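Arylesterase (Sulfolobus solfataricus, PDB 5L2P) hydrolyses aromatic esters, p-nitrophenyl fatty acid esters and aryl dialkyl phosphates such as paraoxon, acting as a serine esterase of broad specificity. Local coordinates at residues L38-V47 with E92-N103; P2-L11 with G278-R288. All coordinates share one frame; numbering follows the deposited sequence.

Contact 1: L38-V47 with E92-N103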
# COMPACT_ATOMS: atom_id res chain seq x y z
N LEU A 38 -26.49 12.99 10.59
CA LEU A 38 -25.96 13.41 9.29
C LEU A 38 -26.39 14.84 8.97
O LEU A 38 -25.62 15.62 8.38
CB LEU A 38 -26.43 12.46 8.18
CG LEU A 38 -25.94 11.02 8.27
CD1 LEU A 38 -26.68 10.17 7.24
CD2 LEU A 38 -24.44 10.90 8.14
N ALA A 39 -27.62 15.19 9.35
CA ALA A 39 -28.18 16.48 9.02
C ALA A 39 -27.51 17.61 9.83
O ALA A 39 -27.49 18.75 9.40
CB ALA A 39 -29.67 16.45 9.27
N LYS A 40 -26.97 17.30 11.00
CA LYS A 40 -26.29 18.31 11.83
C LYS A 40 -24.78 18.42 11.54
O LYS A 40 -24.11 19.24 12.13
CB LYS A 40 -26.50 17.97 13.31
CG LYS A 40 -27.97 17.98 13.75
CD LYS A 40 -28.21 17.23 15.07
CE LYS A 40 -27.88 18.02 16.33
NZ LYS A 40 -29.03 18.87 16.72
N ALA A 41 -24.27 17.61 10.62
CA ALA A 41 -22.82 17.39 10.46
C ALA A 41 -22.09 18.62 9.90
O ALA A 41 -21.04 18.99 10.42
CB ALA A 41 -22.55 16.17 9.59
N VAL A 42 -22.65 19.22 8.85
CA VAL A 42 -22.08 20.43 8.25
C VAL A 42 -23.05 21.60 8.43
O VAL A 42 -24.26 21.42 8.32
CB VAL A 42 -21.81 20.20 6.73
CG1 VAL A 42 -21.14 21.41 6.09
CG2 VAL A 42 -20.97 18.94 6.52
N PRO A 43 -22.54 22.80 8.72
CA PRO A 43 -23.42 23.98 8.83
C PRO A 43 -24.00 24.44 7.49
O PRO A 43 -23.33 24.31 6.47
CB PRO A 43 -22.50 25.07 9.42
CG PRO A 43 -21.32 24.35 9.96
CD PRO A 43 -21.15 23.13 9.10
N LYS A 44 -25.22 24.97 7.51
CA LYS A 44 -25.93 25.39 6.30
C LYS A 44 -25.60 26.81 5.87
O LYS A 44 -25.82 27.77 6.61
CB LYS A 44 -27.43 25.32 6.50
CG LYS A 44 -28.01 23.92 6.70
CD LYS A 44 -29.53 24.03 6.99
CE LYS A 44 -30.31 22.72 7.04
NZ LYS A 44 -29.45 21.53 7.26
N ASP A 45 -25.05 26.94 4.66
CA ASP A 45 -24.82 28.25 4.07
C ASP A 45 -26.13 28.77 3.44
O ASP A 45 -26.95 28.00 2.97
CB ASP A 45 -23.73 28.19 3.01
CG ASP A 45 -22.34 28.01 3.61
OD1 ASP A 45 -22.20 27.32 4.63
OD2 ASP A 45 -21.37 28.51 3.00
N PRO A 46 -26.31 30.09 3.43
CA PRO A 46 -27.45 30.63 2.71
C PRO A 46 -27.30 30.50 1.19
O PRO A 46 -26.21 30.61 0.66
CB PRO A 46 -27.51 32.09 3.16
CG PRO A 46 -26.18 32.40 3.70
CD PRO A 46 -25.51 31.13 4.11
N VAL A 47 -28.43 30.31 0.51
CA VAL A 47 -28.51 30.31 -0.94
C VAL A 47 -29.54 31.34 -1.44
O VAL A 47 -30.14 32.05 -0.65
CB VAL A 47 -28.88 28.90 -1.47
CG1 VAL A 47 -27.71 27.95 -1.23
CG2 VAL A 47 -30.13 28.34 -0.79
N GLU A 92 -32.83 16.28 3.35
CA GLU A 92 -32.47 17.04 4.55
C GLU A 92 -31.07 16.70 5.07
O GLU A 92 -30.35 17.54 5.58
CB GLU A 92 -33.51 16.77 5.66
CG GLU A 92 -34.90 17.28 5.32
CD GLU A 92 -35.02 18.82 5.37
OE1 GLU A 92 -34.05 19.52 5.78
OE2 GLU A 92 -36.09 19.35 4.97
N THR A 93 -30.71 15.43 4.96
CA THR A 93 -29.43 14.96 5.52
C THR A 93 -28.20 15.50 4.77
O THR A 93 -27.16 15.70 5.39
CB THR A 93 -29.34 13.42 5.56
OG1 THR A 93 -29.42 12.91 4.23
CG2 THR A 93 -30.45 12.84 6.44
N GLU A 94 -28.35 15.74 3.47
CA GLU A 94 -27.31 16.35 2.69
C GLU A 94 -27.70 17.74 2.16
O GLU A 94 -27.15 18.22 1.16
CB GLU A 94 -26.91 15.39 1.55
CG GLU A 94 -26.09 14.23 2.08
CD GLU A 94 -25.59 13.27 1.01
OE1 GLU A 94 -25.40 13.68 -0.17
OE2 GLU A 94 -25.37 12.08 1.36
N ASP A 95 -28.62 18.41 2.84
CA ASP A 95 -29.05 19.77 2.48
C ASP A 95 -27.88 20.76 2.49
O ASP A 95 -27.74 21.58 1.60
CB ASP A 95 -30.15 20.21 3.44
CG ASP A 95 -30.70 21.60 3.11
OD1 ASP A 95 -31.57 21.74 2.23
OD2 ASP A 95 -30.26 22.58 3.74
N ALA A 96 -27.05 20.67 3.53
CA ALA A 96 -25.88 21.55 3.69
C ALA A 96 -24.85 21.38 2.56
O ALA A 96 -24.23 22.37 2.14
CB ALA A 96 -25.19 21.32 5.05
N ILE A 97 -24.71 20.15 2.07
CA ILE A 97 -23.85 19.88 0.92
C ILE A 97 -24.40 20.54 -0.34
O ILE A 97 -23.63 21.15 -1.11
CB ILE A 97 -23.62 18.40 0.66
CG1 ILE A 97 -23.01 17.73 1.91
CG2 ILE A 97 -22.67 18.21 -0.52
CD1 ILE A 97 -21.77 18.39 2.50
N SER A 98 -25.72 20.41 -0.55
CA SER A 98 -26.35 20.95 -1.74
C SER A 98 -26.19 22.45 -1.82
O SER A 98 -26.01 22.99 -2.90
CB SER A 98 -27.83 20.60 -1.78
OG SER A 98 -28.06 19.20 -1.61
N ARG A 99 -26.30 23.11 -0.67
CA ARG A 99 -26.17 24.57 -0.58
C ARG A 99 -24.76 25.04 -0.93
O ARG A 99 -24.60 25.97 -1.71
CB ARG A 99 -26.51 25.08 0.84
CG ARG A 99 -27.95 24.99 1.17
CD ARG A 99 -28.20 24.89 2.69
NE ARG A 99 -29.59 25.11 2.99
CZ ARG A 99 -30.18 26.30 2.98
NH1 ARG A 99 -29.49 27.39 2.74
NH2 ARG A 99 -31.46 26.42 3.26
N ILE A 100 -23.76 24.42 -0.31
CA ILE A 100 -22.36 24.75 -0.62
C ILE A 100 -22.06 24.43 -2.09
O ILE A 100 -21.34 25.19 -2.76
CB ILE A 100 -21.39 23.99 0.27
CG1 ILE A 100 -21.56 24.40 1.73
CG2 ILE A 100 -19.95 24.26 -0.14
CD1 ILE A 100 -20.96 23.40 2.71
N LEU A 101 -22.61 23.34 -2.61
CA LEU A 101 -22.32 22.91 -3.97
C LEU A 101 -22.88 23.89 -4.98
O LEU A 101 -22.19 24.27 -5.96
CB LEU A 101 -22.85 21.50 -4.23
CG LEU A 101 -22.53 20.89 -5.61
CD1 LEU A 101 -21.04 20.68 -5.86
CD2 LEU A 101 -23.29 19.59 -5.71
N SER A 102 -24.11 24.29 -4.74
CA SER A 102 -24.81 25.28 -5.56
C SER A 102 -24.05 26.61 -5.62
O SER A 102 -23.90 27.19 -6.68
CB SER A 102 -26.23 25.50 -5.00
OG SER A 102 -26.99 26.40 -5.80
N ASN A 103 -23.60 27.09 -4.48
CA ASN A 103 -22.91 28.38 -4.41
C ASN A 103 -21.55 28.32 -5.07
O ASN A 103 -21.14 29.28 -5.70
CB ASN A 103 -22.76 28.82 -2.95
CG ASN A 103 -24.09 29.26 -2.33
OD1 ASN A 103 -25.01 29.64 -3.03
ND2 ASN A 103 -24.17 29.22 -1.01

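Contact 2: P2-L11 with G278-R288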
# COMPACT_ATOMS: atom_id res chain seq x y z
N PRO A 2 -3.25 7.10 12.09
CA PRO A 2 -2.97 8.51 11.87
C PRO A 2 -4.12 9.24 11.17
O PRO A 2 -4.06 9.53 9.98
CB PRO A 2 -1.71 8.48 11.02
CG PRO A 2 -1.87 7.27 10.20
CD PRO A 2 -2.56 6.26 11.09
N LEU A 3 -5.17 9.55 11.93
CA LEU A 3 -6.28 10.34 11.44
C LEU A 3 -6.11 11.80 11.84
O LEU A 3 -5.28 12.15 12.67
CB LEU A 3 -7.61 9.83 12.01
CG LEU A 3 -8.01 8.39 11.72
CD1 LEU A 3 -9.23 8.02 12.56
CD2 LEU A 3 -8.27 8.22 10.21
N ASP A 4 -6.91 12.64 11.22
CA ASP A 4 -7.15 13.98 11.72
C ASP A 4 -7.69 13.91 13.19
O ASP A 4 -8.62 13.19 13.47
CB ASP A 4 -8.16 14.63 10.79
CG ASP A 4 -8.32 16.10 11.02
OD1 ASP A 4 -7.80 16.68 12.01
OD2 ASP A 4 -9.01 16.68 10.16
N PRO A 5 -7.08 14.64 14.12
CA PRO A 5 -7.55 14.63 15.52
C PRO A 5 -9.05 14.89 15.74
O PRO A 5 -9.64 14.27 16.58
CB PRO A 5 -6.71 15.74 16.19
CG PRO A 5 -5.44 15.73 15.40
CD PRO A 5 -5.85 15.45 13.96
N GLU A 6 -9.63 15.82 14.98
CA GLU A 6 -11.08 16.08 15.06
C GLU A 6 -11.87 14.85 14.64
O GLU A 6 -12.92 14.57 15.20
CB GLU A 6 -11.51 17.34 14.25
CG GLU A 6 -11.17 17.33 12.76
CD GLU A 6 -11.48 18.64 12.00
OE1 GLU A 6 -12.39 19.40 12.46
OE2 GLU A 6 -10.82 18.89 10.95
N VAL A 7 -11.38 14.12 13.65
CA VAL A 7 -12.05 12.91 13.19
C VAL A 7 -11.92 11.79 14.22
O VAL A 7 -12.86 11.06 14.48
CB VAL A 7 -11.50 12.44 11.83
CG1 VAL A 7 -12.13 11.09 11.41
CG2 VAL A 7 -11.77 13.51 10.78
N ARG A 8 -10.74 11.67 14.80
CA ARG A 8 -10.49 10.67 15.84
C ARG A 8 -11.42 10.91 17.07
O ARG A 8 -11.98 9.98 17.61
CB ARG A 8 -9.04 10.78 16.28
CG ARG A 8 -8.54 9.68 17.19
CD ARG A 8 -7.19 10.13 17.70
NE ARG A 8 -6.40 9.15 18.46
CZ ARG A 8 -5.45 8.36 17.94
NH1 ARG A 8 -5.17 8.35 16.64
NH2 ARG A 8 -4.79 7.54 18.75
N ASN A 9 -11.54 12.16 17.48
CA ASN A 9 -12.41 12.54 18.56
C ASN A 9 -13.90 12.22 18.24
O ASN A 9 -14.65 11.73 19.11
CB ASN A 9 -12.22 14.04 18.89
CG ASN A 9 -10.87 14.35 19.53
OD1 ASN A 9 -10.05 13.43 19.73
ND2 ASN A 9 -10.64 15.62 19.87
N PHE A 10 -14.30 12.48 17.00
CA PHE A 10 -15.63 12.14 16.55
C PHE A 10 -15.92 10.63 16.69
O PHE A 10 -17.02 10.23 17.12
CB PHE A 10 -15.86 12.62 15.09
CG PHE A 10 -17.10 12.07 14.45
CD1 PHE A 10 -18.34 12.61 14.74
CD2 PHE A 10 -17.03 10.98 13.59
CE1 PHE A 10 -19.50 12.10 14.16
CE2 PHE A 10 -18.18 10.43 13.03
CZ PHE A 10 -19.42 10.99 13.32
N LEU A 11 -14.95 9.80 16.33
CA LEU A 11 -15.12 8.34 16.36
C LEU A 11 -15.29 7.86 17.79
O LEU A 11 -16.11 7.01 18.04
CB LEU A 11 -13.91 7.64 15.68
CG LEU A 11 -13.80 7.84 14.16
CD1 LEU A 11 -12.49 7.30 13.66
CD2 LEU A 11 -14.93 7.15 13.44
N GLY A 278 -6.14 11.15 5.70
CA GLY A 278 -6.43 11.39 7.10
C GLY A 278 -7.90 11.50 7.43
O GLY A 278 -8.28 11.99 8.49
N ASN A 279 -8.72 10.97 6.52
CA ASN A 279 -10.15 11.04 6.62
C ASN A 279 -10.82 9.73 6.41
O ASN A 279 -10.28 8.87 5.74
CB ASN A 279 -10.73 12.06 5.66
CG ASN A 279 -10.63 13.49 6.20
OD1 ASN A 279 -11.58 14.03 6.80
ND2 ASN A 279 -9.45 14.05 6.08
N VAL A 280 -11.97 9.59 7.06
CA VAL A 280 -12.75 8.38 6.98
C VAL A 280 -13.84 8.59 5.95
O VAL A 280 -13.91 9.62 5.31
CB VAL A 280 -13.30 7.96 8.36
CG1 VAL A 280 -12.14 7.72 9.33
CG2 VAL A 280 -14.32 8.97 8.90
N HIS A 281 -14.67 7.59 5.78
CA HIS A 281 -15.73 7.63 4.78
C HIS A 281 -16.60 8.88 4.91
O HIS A 281 -17.07 9.23 5.99
CB HIS A 281 -16.59 6.38 4.92
CG HIS A 281 -17.76 6.34 4.01
ND1 HIS A 281 -17.66 6.08 2.66
CD2 HIS A 281 -19.08 6.53 4.25
CE1 HIS A 281 -18.86 6.09 2.11
NE2 HIS A 281 -19.74 6.38 3.06
N ALA A 282 -16.78 9.54 3.77
CA ALA A 282 -17.64 10.75 3.68
C ALA A 282 -17.13 11.97 4.48
O ALA A 282 -17.82 12.93 4.62
CB ALA A 282 -19.06 10.40 4.03
N PHE A 283 -15.90 11.91 4.96
CA PHE A 283 -15.26 13.01 5.68
C PHE A 283 -15.98 13.34 6.98
O PHE A 283 -15.95 14.45 7.45
CB PHE A 283 -15.08 14.23 4.77
CG PHE A 283 -14.71 13.86 3.34
CD1 PHE A 283 -13.52 13.22 3.05
CD2 PHE A 283 -15.59 14.10 2.30
CE1 PHE A 283 -13.19 12.85 1.76
CE2 PHE A 283 -15.27 13.73 1.00
CZ PHE A 283 -14.07 13.10 0.73
N LEU A 284 -16.57 12.32 7.59
CA LEU A 284 -17.27 12.46 8.85
C LEU A 284 -16.34 12.80 9.99
O LEU A 284 -15.23 12.27 10.08
CB LEU A 284 -18.04 11.18 9.14
CG LEU A 284 -19.33 11.19 8.30
CD1 LEU A 284 -19.74 9.79 7.87
CD2 LEU A 284 -20.49 11.92 9.02
N GLY A 285 -16.81 13.68 10.87
CA GLY A 285 -16.00 14.20 11.96
C GLY A 285 -15.09 15.36 11.56
O GLY A 285 -14.30 15.83 12.39
N SER A 286 -15.18 15.79 10.30
CA SER A 286 -14.43 16.92 9.81
C SER A 286 -15.24 17.79 8.86
O SER A 286 -15.13 17.65 7.65
CB SER A 286 -13.14 16.46 9.11
OG SER A 286 -12.37 17.59 8.70
N PRO A 287 -16.09 18.66 9.41
CA PRO A 287 -16.87 19.54 8.56
C PRO A 287 -16.01 20.46 7.69
O PRO A 287 -16.45 20.83 6.61
CB PRO A 287 -17.75 20.35 9.56
CG PRO A 287 -17.17 20.11 10.89
CD PRO A 287 -16.50 18.77 10.82
N ARG A 288 -14.84 20.85 8.17
CA ARG A 288 -13.89 21.66 7.38
C ARG A 288 -13.49 20.93 6.07
O ARG A 288 -13.57 21.50 4.99
CB ARG A 288 -12.62 22.00 8.18
CG ARG A 288 -11.57 22.80 7.38
CD ARG A 288 -10.25 23.06 8.14
NE ARG A 288 -9.78 21.86 8.84
CZ ARG A 288 -9.11 20.83 8.28
NH1 ARG A 288 -8.76 20.82 6.97
NH2 ARG A 288 -8.78 19.80 9.04

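Contact 1: L38-V47 with E92-N103
R99 reaches from helix 95-105 to the extended chain 44-47, its NH1 giving a hydrogen bond to D45 O at 2.6 Å, with an N-H...O angle of 144°. The donor is tilted from the D45 carbonyl plane. The same guanidinium turns NE to D95 OD2 at 2.7 Å, one helical turn back, on the syn side but tilted out of the carboxylate plane; the other oxygen of D95 is taken by Y67 OH. With CG anti to its own carbonyl carbon (chi1 -71°) and the chain extended to NE, the arm runs alongside D45 O, which lies 3.4 Å from R99 CD. K44 crosses it obliquely, CB 3.9 Å from R99 CD, then continues to D95, where NZ makes a long salt bridge to OD2 (3.8 Å). One carboxylate oxygen thus serves two cations in a K44-D95-R99 network. In this alpha/beta hydrolase of the GDXG family, the connection from helix 27-39 to strand 49-56 is thereby laid over the helix after the His-Gly-Gly motif that, as in relatives, probably forms the oxyanion hole. Replacing R99 by an alanine would probably leave D45 O without its NH1 donor and D95 OD2 without its close cation, K44 being at long range. V47 straddles the next turn: CG2 lies 3.7 Å from R99 NH1, while CG1 rests against N103 OD1 and the R99 backbone. N103 ND2 gives P46 O a hydrogen bond (3.0 Å), and N103 OD1 accepts from I70 N. Farther back, V42 sets CB against A96 CB (3.9 Å) and spreads its methyls to I97 CD1 and I100 CD1, beside S290 of helix 287-305.

Contact 2: P2-L11 with G278-R288
E6 OE2 lies within reach of two groups: R288 NH2 at 2.9 Å, a salt bridge whose hydrogen bond is weak, being well off straight, and S286 OG at 3.0 Å, a hydroxyl that may pair instead with T289 OG1. E6 places CG between its backbone N and carbonyl carbon (chi1 58°), from where the extended chain passes G285 O to reach both. D4 OD2 comes to the edge of the same guanidinium, 3.3 Å from R288 NH2, so the arginine probably offsets two neighbouring carboxylates. P2, D4 and R288 also pack on a neighbouring subunit. Beside this charged corner, D4 N, at the N-cap of helix 5-17, gives a nearly straight bond (172°) to a lone pair of G278 O. V7 fills the middle: CG1 slides past V280 CG2 at 3.9 Å, while CG2 touches S286 CB. The F10 ring lies over the type II turn 283-286, with G285 N 3.8 Å above one face, offset toward the rim; a CB on G285 would run into F10 CB and crowd V7 CA. L3 CD2 meets V280 CG1 at 4.0 Å. The loop so packed carries H281, the inferred catalytic histidine, hydrogen-bonded through ND1 to D251 and through NE2 to S156. Helix 5-17 thus lies against the turn joining strand 279-280 to helix 287-305, at the edge-strand 271-276 end of the sheet.

Both contacts bring the N-terminal part of the chain onto the hydrolase core: helix 5-17 supplies one side of contact 2, the end of helix 27-39 and the chain after it one side of contact 1. Contact 2 is the more buried, though it lies farther from the chain centre, and other subunits reach it; contact 1 is partly exposed, untouched by other chains. Valines make the apolar middle in each. In contact 1 arginine and asparagine side chains bind backbone carbonyls of an extended segment, whereas contact 2 pairs acids of the N-terminal segment with R288. Contact 2 holds the loop of H281, while L38 of contact 1 only approaches that histidine. They touch where A41 O meets P287 CB at 3.7 Å and L38 packs on L284.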